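Local coordinates for hypothetical protein (Uncultured marine organism, PDB 2OP5) that is of unknown function but adopts a ferredoxin-like fold of the dimeric alpha-beta barrel clan and forms a dimer, at residues N12-D17 with F100-N105. Sequence-based numbering, arbitrary orientation.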
loop_
_atom_site.group_PDB
_atom_site.type_symbol
_atom_site.label_atom_id
_atom_site.label_comp_id
_atom_site.label_asym_id
_atom_site.label_seq_id
_atom_site.Cartn_x
_atom_site.Cartn_y
_atom_site.Cartn_z
ATOM N N ASN A 12 -6.023 1.523 -3.389
ATOM C CA ASN A 12 -5.393 2.850 -3.353
ATOM C C ASN A 12 -4.284 2.798 -2.315
ATOM O O ASN A 12 -4.532 2.446 -1.165
ATOM C CB ASN A 12 -6.375 3.960 -3.004
ATOM C CG ASN A 12 -5.793 5.366 -3.218
ATOM O OD1 ASN A 12 -4.698 5.540 -3.766
ATOM N ND2 ASN A 12 -6.547 6.376 -2.810
ATOM N N SER A 13 -3.061 3.080 -2.745
ATOM C CA SER A 13 -1.888 3.129 -1.866
ATOM C C SER A 13 -1.496 4.577 -1.922
ATOM O O SER A 13 -0.793 5.015 -2.845
ATOM C CB SER A 13 -0.749 2.242 -2.376
ATOM O OG SER A 13 0.392 2.337 -1.526
ATOM N N LEU A 14 -2.011 5.332 -0.961
ATOM C CA LEU A 14 -1.797 6.755 -0.934
ATOM C C LEU A 14 -0.814 7.145 0.159
ATOM O O LEU A 14 -0.555 6.347 1.075
ATOM C CB LEU A 14 -3.129 7.475 -0.776
ATOM C CG LEU A 14 -3.843 7.527 0.565
ATOM C CD1 LEU A 14 -3.197 8.500 1.544
ATOM C CD2 LEU A 14 -5.289 7.980 0.334
ATOM N N PHE A 15 -0.228 8.335 0.015
ATOM C CA PHE A 15 0.676 8.844 1.046
ATOM C C PHE A 15 0.533 10.359 1.209
ATOM O O PHE A 15 0.113 11.056 0.278
ATOM C CB PHE A 15 2.147 8.370 0.878
ATOM C CG PHE A 15 2.872 8.887 -0.362
ATOM C CD1 PHE A 15 2.865 8.162 -1.549
ATOM C CD2 PHE A 15 3.610 10.060 -0.312
ATOM C CE1 PHE A 15 3.555 8.610 -2.672
ATOM C CE2 PHE A 15 4.298 10.529 -1.441
ATOM C CZ PHE A 15 4.269 9.801 -2.623
HETATM N N MSE A 16 0.839 10.822 2.433
HETATM C CA MSE A 16 0.771 12.244 2.803
HETATM C C MSE A 16 2.059 12.661 3.488
HETATM O O MSE A 16 2.546 11.962 4.370
HETATM C CB MSE A 16 -0.357 12.524 3.779
HETATM C CG MSE A 16 -1.722 12.531 3.165
HETATM SE SE MSE A 16 -3.048 12.044 4.518
HETATM C CE MSE A 16 -2.425 10.302 4.733
ATOM N N ASP A 17 2.569 13.819 3.099
ATOM C CA ASP A 17 3.806 14.376 3.622
ATOM C C ASP A 17 3.500 15.687 4.313
ATOM O O ASP A 17 2.882 16.576 3.715
ATOM C CB ASP A 17 4.786 14.642 2.490
ATOM C CG ASP A 17 5.209 13.380 1.776
ATOM O OD1 ASP A 17 5.087 12.308 2.388
ATOM O OD2 ASP A 17 5.648 13.453 0.598
ATOM N N PHE A 100 -0.370 19.421 3.545
ATOM C CA PHE A 100 0.163 18.208 2.985
ATOM C C PHE A 100 -0.563 18.006 1.672
ATOM O O PHE A 100 -1.646 18.548 1.495
ATOM C CB PHE A 100 -0.198 17.012 3.888
ATOM C CG PHE A 100 -1.700 16.823 4.087
ATOM C CD1 PHE A 100 -2.460 16.092 3.178
ATOM C CD2 PHE A 100 -2.344 17.387 5.171
ATOM C CE1 PHE A 100 -3.841 15.933 3.356
ATOM C CE2 PHE A 100 -3.706 17.232 5.346
ATOM C CZ PHE A 100 -4.459 16.499 4.434
ATOM N N LYS A 101 0.019 17.244 0.750
ATOM C CA LYS A 101 -0.654 16.875 -0.497
ATOM C C LYS A 101 -0.788 15.364 -0.494
ATOM O O LYS A 101 0.190 14.658 -0.195
ATOM C CB LYS A 101 0.146 17.307 -1.725
ATOM C CG LYS A 101 -0.447 16.812 -3.061
ATOM C CD LYS A 101 0.370 17.245 -4.264
ATOM C CE LYS A 101 0.284 18.741 -4.508
ATOM N NZ LYS A 101 0.839 19.085 -5.836
ATOM N N ILE A 102 -1.975 14.873 -0.833
ATOM C CA ILE A 102 -2.188 13.456 -0.897
ATOM C C ILE A 102 -1.674 12.979 -2.242
ATOM O O ILE A 102 -2.045 13.527 -3.283
ATOM C CB ILE A 102 -3.669 13.072 -0.746
ATOM C CG1 ILE A 102 -4.180 13.498 0.632
ATOM C CG2 ILE A 102 -3.848 11.560 -0.850
ATOM C CD1 ILE A 102 -5.589 12.986 0.992
ATOM N N HIS A 103 -0.790 11.981 -2.195
ATOM C CA HIS A 103 -0.331 11.287 -3.391
ATOM C C HIS A 103 -1.083 9.991 -3.488
ATOM O O HIS A 103 -0.840 9.089 -2.697
ATOM C CB HIS A 103 1.156 11.019 -3.320
ATOM C CG HIS A 103 1.971 12.250 -3.515
ATOM N ND1 HIS A 103 2.650 12.868 -2.489
ATOM C CD2 HIS A 103 2.181 13.006 -4.620
ATOM C CE1 HIS A 103 3.282 13.930 -2.966
ATOM N NE2 HIS A 103 3.000 14.044 -4.253
ATOM N N ASN A 104 -2.026 9.930 -4.423
ATOM C CA ASN A 104 -2.833 8.735 -4.657
ATOM C C ASN A 104 -2.213 7.878 -5.734
ATOM O O ASN A 104 -1.569 8.401 -6.667
ATOM C CB ASN A 104 -4.241 9.101 -5.129
ATOM C CG ASN A 104 -4.979 9.952 -4.132
ATOM O OD1 ASN A 104 -5.465 9.457 -3.101
ATOM N ND2 ASN A 104 -5.091 11.246 -4.441
ATOM N N ASN A 105 -2.443 6.574 -5.591
ATOM C CA ASN A 105 -1.989 5.548 -6.515
ATOM C C ASN A 105 -3.067 4.474 -6.564
ATOM O O ASN A 105 -2.974 3.490 -5.830
ATOM C CB ASN A 105 -0.667 4.943 -6.046
ATOM C CG ASN A 105 0.450 5.971 -5.994
ATOM O OD1 ASN A 105 0.996 6.349 -7.017
ATOM N ND2 ASN A 105 0.785 6.425 -4.788
#
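Phe15 and His103 pair their backbones in both directions. His103 N donates to Phe15 O at 2.8 Å, and Phe15 N donates to His103 O at 2.9 Å. This is an antiparallel hydrogen-bonded pair. Between Ser13 and Asn105 there is one backbone bond, from Ser13 N to Asn105 O.

Asparagine amides supply the other bonds here. Asn105 ND2 donates to Ser13 O at 2.9 Å, nearly along the C=O axis, with the acceptor in its own amide plane. Asn12 CG lies anti to the backbone N (chi1 -169°). From there OD1 accepts Asn105 N at 3.1 Å. Asn12 ND2 gives a longer, nearly straight bond of 3.3 Å to Asn104 OD1; the two amide planes are turned 36° apart. Asn105 OD1 is used as well, by Arg63 of the second subunit.

In one of its two deposited conformers, the Phe15 ring lies against His103. CB of the histidine sits over the centre of one face, 3.5 Å from the centroid, a CH-pi contact. The imidazole is slid aside, so the near-parallel rings barely overlap. Asp17 OD2 lies at the edge of the Phe15 ring, while its OD1 forms a salt bridge with Arg63 of the same chain. Phe15 also packs on Phe15 of the second subunit.

Leu14, Met16 and Ile102 share the other side of the sheet. Met16 CG touches both Phe100 CD1, at 3.6 Å, and Ile102 CG1. Met16 is present as selenomethionine; its SE makes an oblique Met-aromatic contact with the Phe100 ring. Leu14 CD1 touches Ile102 CG2.

The contact joins strand 10-17 to the start of strand 102-114, outermost within this chain in the antiparallel sheet. Side-chain amides supplement the main-chain pairing, and Asn105 links this strand pair to the dimer interface.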